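ML032222a iGluR (Mnemiopsis leidyi, PDB 4YKI) binds glycine in the ligand-binding domain of a ctenophore ionotropic glutamate receptor subunit, probably to open the receptor's ion channel. Local coordinates at residues T122-V127 and L182-D187. Residues are numbered along the deposited sequence; the frame is centred on the assembly and turned at random.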
loop_
_atom_site.group_PDB
_atom_site.type_symbol
_atom_site.label_atom_id
_atom_site.label_comp_id
_atom_site.label_asym_id
_atom_site.label_seq_id
_atom_site.Cartn_x
_atom_site.Cartn_y
_atom_site.Cartn_z
ATOM N N THR B 122 -5.216 -8.205 -35.974
ATOM C CA THR B 122 -5.169 -9.114 -34.852
ATOM C C THR B 122 -4.403 -8.444 -33.717
ATOM O O THR B 122 -3.445 -7.686 -33.930
ATOM C CB THR B 122 -4.480 -10.452 -35.189
ATOM O OG1 THR B 122 -3.134 -10.209 -35.613
ATOM C CG2 THR B 122 -5.241 -11.242 -36.263
ATOM N N THR B 123 -4.836 -8.723 -32.503
ATOM C CA THR B 123 -4.221 -8.127 -31.337
ATOM C C THR B 123 -3.909 -9.240 -30.340
ATOM O O THR B 123 -3.954 -10.417 -30.684
ATOM C CB THR B 123 -5.117 -6.986 -30.811
ATOM O OG1 THR B 123 -4.417 -6.193 -29.843
ATOM C CG2 THR B 123 -6.386 -7.530 -30.243
ATOM N N LEU B 124 -3.530 -8.877 -29.130
ATOM C CA LEU B 124 -3.050 -9.856 -28.161
ATOM C C LEU B 124 -3.859 -9.757 -26.900
ATOM O O LEU B 124 -4.284 -8.670 -26.528
ATOM C CB LEU B 124 -1.586 -9.586 -27.809
ATOM C CG LEU B 124 -0.669 -9.593 -29.026
ATOM C CD1 LEU B 124 0.679 -9.042 -28.686
ATOM C CD2 LEU B 124 -0.542 -10.981 -29.589
ATOM N N ASN B 125 -4.035 -10.893 -26.228
ATOM C CA ASN B 125 -4.821 -10.972 -24.995
ATOM C C ASN B 125 -3.965 -11.050 -23.720
ATOM O O ASN B 125 -4.425 -10.705 -22.629
ATOM C CB ASN B 125 -5.739 -12.206 -25.045
ATOM C CG ASN B 125 -6.720 -12.168 -26.211
ATOM O OD1 ASN B 125 -7.325 -11.134 -26.502
ATOM N ND2 ASN B 125 -6.878 -13.300 -26.884
ATOM N N GLN B 126 -2.730 -11.522 -23.844
ATOM C CA GLN B 126 -1.860 -11.695 -22.684
ATOM C C GLN B 126 -0.425 -11.658 -23.183
ATOM O O GLN B 126 -0.135 -12.174 -24.258
ATOM C CB GLN B 126 -2.169 -13.017 -21.968
ATOM C CG GLN B 126 -1.768 -13.072 -20.470
ATOM C CD GLN B 126 -0.302 -13.385 -20.237
ATOM O OE1 GLN B 126 0.354 -14.023 -21.061
ATOM N NE2 GLN B 126 0.220 -12.935 -19.101
ATOM N N VAL B 127 0.471 -11.035 -22.419
ATOM C CA VAL B 127 1.798 -10.717 -22.947
ATOM C C VAL B 127 2.616 -11.926 -23.392
ATOM O O VAL B 127 3.435 -11.801 -24.299
ATOM C CB VAL B 127 2.656 -9.863 -21.981
ATOM C CG1 VAL B 127 2.095 -8.437 -21.868
ATOM C CG2 VAL B 127 2.795 -10.518 -20.610
ATOM N N LEU B 182 2.694 -1.233 -34.057
ATOM C CA LEU B 182 3.004 -2.651 -34.006
ATOM C C LEU B 182 3.972 -3.000 -32.871
ATOM O O LEU B 182 4.958 -3.723 -33.047
ATOM C CB LEU B 182 3.501 -3.134 -35.381
ATOM C CG LEU B 182 2.436 -3.067 -36.487
ATOM C CD1 LEU B 182 3.089 -3.313 -37.846
ATOM C CD2 LEU B 182 1.328 -4.053 -36.237
ATOM N N PHE B 183 3.632 -2.497 -31.692
ATOM C CA PHE B 183 4.521 -2.562 -30.555
ATOM C C PHE B 183 3.701 -2.736 -29.280
ATOM O O PHE B 183 2.597 -2.141 -29.148
ATOM C CB PHE B 183 5.381 -1.294 -30.486
ATOM C CG PHE B 183 6.552 -1.411 -29.534
ATOM C CD1 PHE B 183 7.681 -2.109 -29.908
ATOM C CD2 PHE B 183 6.494 -0.867 -28.252
ATOM C CE1 PHE B 183 8.745 -2.247 -29.047
ATOM C CE2 PHE B 183 7.574 -1.008 -27.375
ATOM C CZ PHE B 183 8.689 -1.677 -27.775
ATOM N N VAL B 184 4.211 -3.571 -28.372
ATOM C CA VAL B 184 3.668 -3.709 -27.031
ATOM C C VAL B 184 4.710 -3.175 -26.026
ATOM O O VAL B 184 5.861 -3.651 -25.970
ATOM C CB VAL B 184 3.346 -5.179 -26.682
ATOM C CG1 VAL B 184 2.860 -5.302 -25.231
ATOM C CG2 VAL B 184 2.304 -5.757 -27.620
ATOM N N PHE B 185 4.303 -2.203 -25.228
ATOM C CA PHE B 185 5.129 -1.647 -24.168
ATOM C C PHE B 185 4.574 -2.143 -22.845
ATOM O O PHE B 185 3.384 -2.012 -22.577
ATOM C CB PHE B 185 5.113 -0.116 -24.259
ATOM C CG PHE B 185 5.874 0.598 -23.156
ATOM C CD1 PHE B 185 7.048 0.088 -22.628
ATOM C CD2 PHE B 185 5.405 1.798 -22.669
ATOM C CE1 PHE B 185 7.715 0.786 -21.613
ATOM C CE2 PHE B 185 6.078 2.473 -21.669
ATOM C CZ PHE B 185 7.220 1.947 -21.147
ATOM N N ILE B 186 5.446 -2.734 -22.031
ATOM C CA ILE B 186 5.071 -3.290 -20.739
ATOM C C ILE B 186 5.685 -2.408 -19.663
ATOM O O ILE B 186 6.913 -2.313 -19.579
ATOM C CB ILE B 186 5.606 -4.740 -20.582
ATOM C CG1 ILE B 186 5.119 -5.633 -21.733
ATOM C CG2 ILE B 186 5.204 -5.330 -19.218
ATOM C CD1 ILE B 186 5.789 -7.010 -21.801
ATOM N N ASP B 187 4.846 -1.767 -18.864
ATOM C CA ASP B 187 5.327 -0.830 -17.847
ATOM C C ASP B 187 4.354 -0.800 -16.663
ATOM O O ASP B 187 3.873 -1.856 -16.255
ATOM C CB ASP B 187 5.616 0.564 -18.438
ATOM C CG ASP B 187 6.568 1.362 -17.558
ATOM O OD1 ASP B 187 7.793 1.060 -17.589
ATOM O OD2 ASP B 187 6.086 2.236 -16.807
#
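Part of one face of the mixed sheet in a lobe of the bilobed ligand-binding domain is covered by the loop between strands 109-118 and 137-141, and the loop segment 122-127 meets strand 183-187 there through L124 on V184 and V127 on I186. Both meetings are purely apolar; the closest approach in each is between two methyls, and no hydrogen bond links the two segments. CD1 of L124 reaches down to CG2 of V184 at 3.8 Å; with CG anti to its own carbonyl carbon (chi1 -57°) and the chain extended beyond it, the leucine carries this branch over the strand. V127 presents CG1, which lies 4.0 Å from CD1 of I186 and 4.1 Å from CG1 of I186, so the methyl lies against the flank of the isoleucine's CG1-CD1 bond, the two side chains crossing obliquely. I186 suits the place because that branch, extended at chi2 170°, spans the gap to a backbone set well back: even the closest CA atoms, those of V127 and V184, are 8.3 Å apart. Beta-branched V184 and I186 also fit an extended strand, and their neighbours F183 and F185 project from the other face, where they pack on helix 171-179. The four touching residues are buried, and L130, V117, A115 and I113 add further apolar surface around them. Hydrogen bonds help to hold the loop: N of N125 to OE1 of E129, and OE1 of Q126 to N of L128. The next residue along the strand, D187, forms a salt bridge with R144 of the glycine pocket, while the I186 side chain lies about 12 Å from the ligand. The arrangement is a hydrophobic layer between a covering loop and a mixed sheet, within the periplasmic-binding-protein-like fold of glutamate receptor ligand-binding domains.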